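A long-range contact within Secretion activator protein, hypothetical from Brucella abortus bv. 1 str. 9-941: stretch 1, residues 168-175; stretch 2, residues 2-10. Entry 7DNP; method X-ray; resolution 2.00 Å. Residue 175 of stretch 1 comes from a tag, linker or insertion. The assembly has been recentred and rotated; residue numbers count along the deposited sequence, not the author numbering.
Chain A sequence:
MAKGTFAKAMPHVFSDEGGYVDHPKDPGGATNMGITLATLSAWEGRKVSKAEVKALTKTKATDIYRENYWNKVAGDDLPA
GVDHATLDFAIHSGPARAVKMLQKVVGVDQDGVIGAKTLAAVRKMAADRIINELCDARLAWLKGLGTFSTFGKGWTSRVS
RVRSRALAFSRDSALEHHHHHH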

# COMPACT_ATOMS: atom_id res chain seq x y z
N ALA A 168 11.22 11.01 -2.96
CA ALA A 168 11.51 11.49 -4.30
C ALA A 168 10.26 12.05 -4.96
O ALA A 168 10.26 13.18 -5.46
CB ALA A 168 12.11 10.36 -5.14
N PHE A 169 9.16 11.27 -4.97
CA PHE A 169 7.90 11.75 -5.53
C PHE A 169 7.47 13.06 -4.89
O PHE A 169 6.92 13.93 -5.57
CB PHE A 169 6.80 10.70 -5.34
CG PHE A 169 6.86 9.55 -6.30
CD1 PHE A 169 7.40 9.71 -7.57
CD2 PHE A 169 6.38 8.30 -5.94
CE1 PHE A 169 7.45 8.64 -8.46
CE2 PHE A 169 6.43 7.23 -6.81
CZ PHE A 169 6.97 7.40 -8.08
N SER A 170 7.74 13.23 -3.60
CA SER A 170 7.36 14.44 -2.87
C SER A 170 8.02 15.70 -3.43
O SER A 170 7.52 16.80 -3.20
CB SER A 170 7.70 14.27 -1.39
OG SER A 170 8.06 15.50 -0.80
N ARG A 171 9.14 15.56 -4.14
CA ARG A 171 9.81 16.70 -4.75
C ARG A 171 9.79 16.62 -6.28
O ARG A 171 10.55 17.34 -6.94
CB ARG A 171 11.23 16.83 -4.22
CG ARG A 171 11.31 16.60 -2.72
CD ARG A 171 12.50 17.28 -2.08
NE ARG A 171 12.26 17.53 -0.66
CZ ARG A 171 11.92 18.71 -0.16
NH1 ARG A 171 11.72 18.85 1.15
NH2 ARG A 171 11.80 19.77 -0.95
N ASP A 172 8.94 15.77 -6.84
CA ASP A 172 8.75 15.70 -8.29
C ASP A 172 7.87 16.86 -8.73
O ASP A 172 6.72 16.97 -8.30
CB ASP A 172 8.13 14.35 -8.67
CG ASP A 172 8.12 14.11 -10.17
OD1 ASP A 172 7.61 14.96 -10.93
OD2 ASP A 172 8.62 13.04 -10.60
N SER A 173 8.41 17.71 -9.61
CA SER A 173 7.72 18.94 -9.99
C SER A 173 6.45 18.67 -10.80
O SER A 173 5.61 19.58 -10.92
CB SER A 173 8.66 19.84 -10.79
OG SER A 173 9.51 19.08 -11.63
N ALA A 174 6.28 17.47 -11.34
CA ALA A 174 5.08 17.09 -12.08
C ALA A 174 4.07 16.36 -11.21
O ALA A 174 3.29 15.54 -11.72
CB ALA A 174 5.45 16.24 -13.30
N LEU A 175 4.06 16.63 -9.91
CA LEU A 175 3.15 15.95 -8.99
C LEU A 175 2.57 16.92 -7.97
O LEU A 175 3.19 17.93 -7.64
CB LEU A 175 3.88 14.80 -8.28
CG LEU A 175 4.23 13.57 -9.13
CD1 LEU A 175 4.96 12.52 -8.30
CD2 LEU A 175 2.99 12.97 -9.78
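Stretch 2 (2-10) AKGTFAKAM

Stretch 2 meets the chain's far end by packing, not by hydrogen bonding: no hydrogen bond crosses between the stretches, and they bury 352 Å² together. Its backbone opens with a type I beta turn from A2 to T5, closed by T5 N to A2 O at 3.2 Å, and continues into a helix that runs through M10 and beyond, with A9 N bonded to T5 O at 2.7 Å and M10 N to F6 O at 3.0 Å. Stretch 1 does the reverse, leaving a helix and finishing in a type I turn from D172 to L175. The contacts run in opposite order, F169 against K8 and A9, then L175 against G4 and A2. The backbones come nearest at L175 and G4, whose CA atoms lie 6.0 Å apart.

The apolar contacts follow the helical spacing of T5, K8 and A9, which meet the buried ring of F169 obliquely: T5 CG2 is 4.0 Å from F169 CD2, K8 CB 3.9 Å from F169 CZ, and A9 CB 4.2 Å from F169 CE2. F6, A7 and M10 take no part.

The tag residue L175, with chi1 m and chi2 t, makes van der Waals contacts largely against backbone: its CD2 lies 3.5 Å from both G4 C and T5 N. An ideal CB on G4 would sit a tight 3.2 Å from L175 CD2, so glycine leaves room here. A2 CB approaches L175 C at 4.4 Å, and L175 CD1 and K8 CD form an aliphatic pair at 4.0 Å.

The charged pair makes close contact through carbon, K8 CE lying 3.4 Å from D172 OD2, but K8 NZ stays 4.2 Å from D172 OD2, too far for a salt bridge. Within its own turn, D172 OD1 accepts a hydrogen bond from A174 N at 2.9 Å. The lesson is that the carbons of K8 pack against F169, L175 and D172, while its charge lies near that of D172.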

# COMPACT_ATOMS: atom_id res chain seq x y z
N ALA A 2 -1.64 12.58 -5.02
CA ALA A 2 -1.68 13.33 -6.28
C ALA A 2 -2.03 12.40 -7.44
O ALA A 2 -1.57 11.26 -7.48
CB ALA A 2 -0.35 14.03 -6.53
N LYS A 3 -2.82 12.91 -8.38
CA LYS A 3 -3.37 12.08 -9.45
C LYS A 3 -2.28 11.40 -10.27
O LYS A 3 -2.39 10.21 -10.59
CB LYS A 3 -4.27 12.93 -10.36
CG LYS A 3 -4.63 12.26 -11.69
CD LYS A 3 -5.45 13.21 -12.56
CE LYS A 3 -5.79 12.58 -13.91
NZ LYS A 3 -6.60 13.52 -14.74
N GLY A 4 -1.22 12.13 -10.61
CA GLY A 4 -0.18 11.62 -11.48
C GLY A 4 0.73 10.59 -10.86
O GLY A 4 1.54 9.99 -11.58
N THR A 5 0.63 10.35 -9.55
CA THR A 5 1.52 9.39 -8.91
C THR A 5 1.17 7.96 -9.29
O THR A 5 2.07 7.11 -9.37
CB THR A 5 1.48 9.56 -7.39
OG1 THR A 5 1.77 10.93 -7.05
CG2 THR A 5 2.50 8.64 -6.71
N PHE A 6 -0.11 7.66 -9.53
CA PHE A 6 -0.51 6.28 -9.78
C PHE A 6 0.18 5.72 -11.01
O PHE A 6 0.75 4.62 -10.97
CB PHE A 6 -2.03 6.20 -9.92
CG PHE A 6 -2.57 4.80 -9.90
CD1 PHE A 6 -2.55 4.04 -8.74
CD2 PHE A 6 -3.09 4.23 -11.06
CE1 PHE A 6 -3.04 2.75 -8.73
CE2 PHE A 6 -3.59 2.93 -11.05
CZ PHE A 6 -3.56 2.19 -9.89
N ALA A 7 0.17 6.47 -12.11
CA ALA A 7 0.87 6.05 -13.33
C ALA A 7 2.37 5.93 -13.12
O ALA A 7 3.03 5.15 -13.82
CB ALA A 7 0.58 7.04 -14.46
N LYS A 8 2.93 6.69 -12.17
CA LYS A 8 4.37 6.61 -11.91
C LYS A 8 4.70 5.45 -10.98
O LYS A 8 5.73 4.80 -11.15
CB LYS A 8 4.86 7.92 -11.30
CG LYS A 8 5.08 9.05 -12.29
CD LYS A 8 5.56 10.31 -11.57
CE LYS A 8 6.54 11.11 -12.42
NZ LYS A 8 5.86 11.83 -13.53
N ALA A 9 3.84 5.18 -10.00
CA ALA A 9 4.16 4.20 -8.97
C ALA A 9 3.87 2.77 -9.43
O ALA A 9 4.66 1.86 -9.16
CB ALA A 9 3.38 4.50 -7.70
N MET A 10 2.75 2.55 -10.12
CA MET A 10 2.32 1.18 -10.41
C MET A 10 3.31 0.37 -11.24
O MET A 10 3.44 -0.84 -10.98
CB MET A 10 0.95 1.21 -11.09
CG MET A 10 -0.20 1.49 -10.14
SD MET A 10 -0.14 0.56 -8.58
CE MET A 10 -0.22 -1.12 -9.19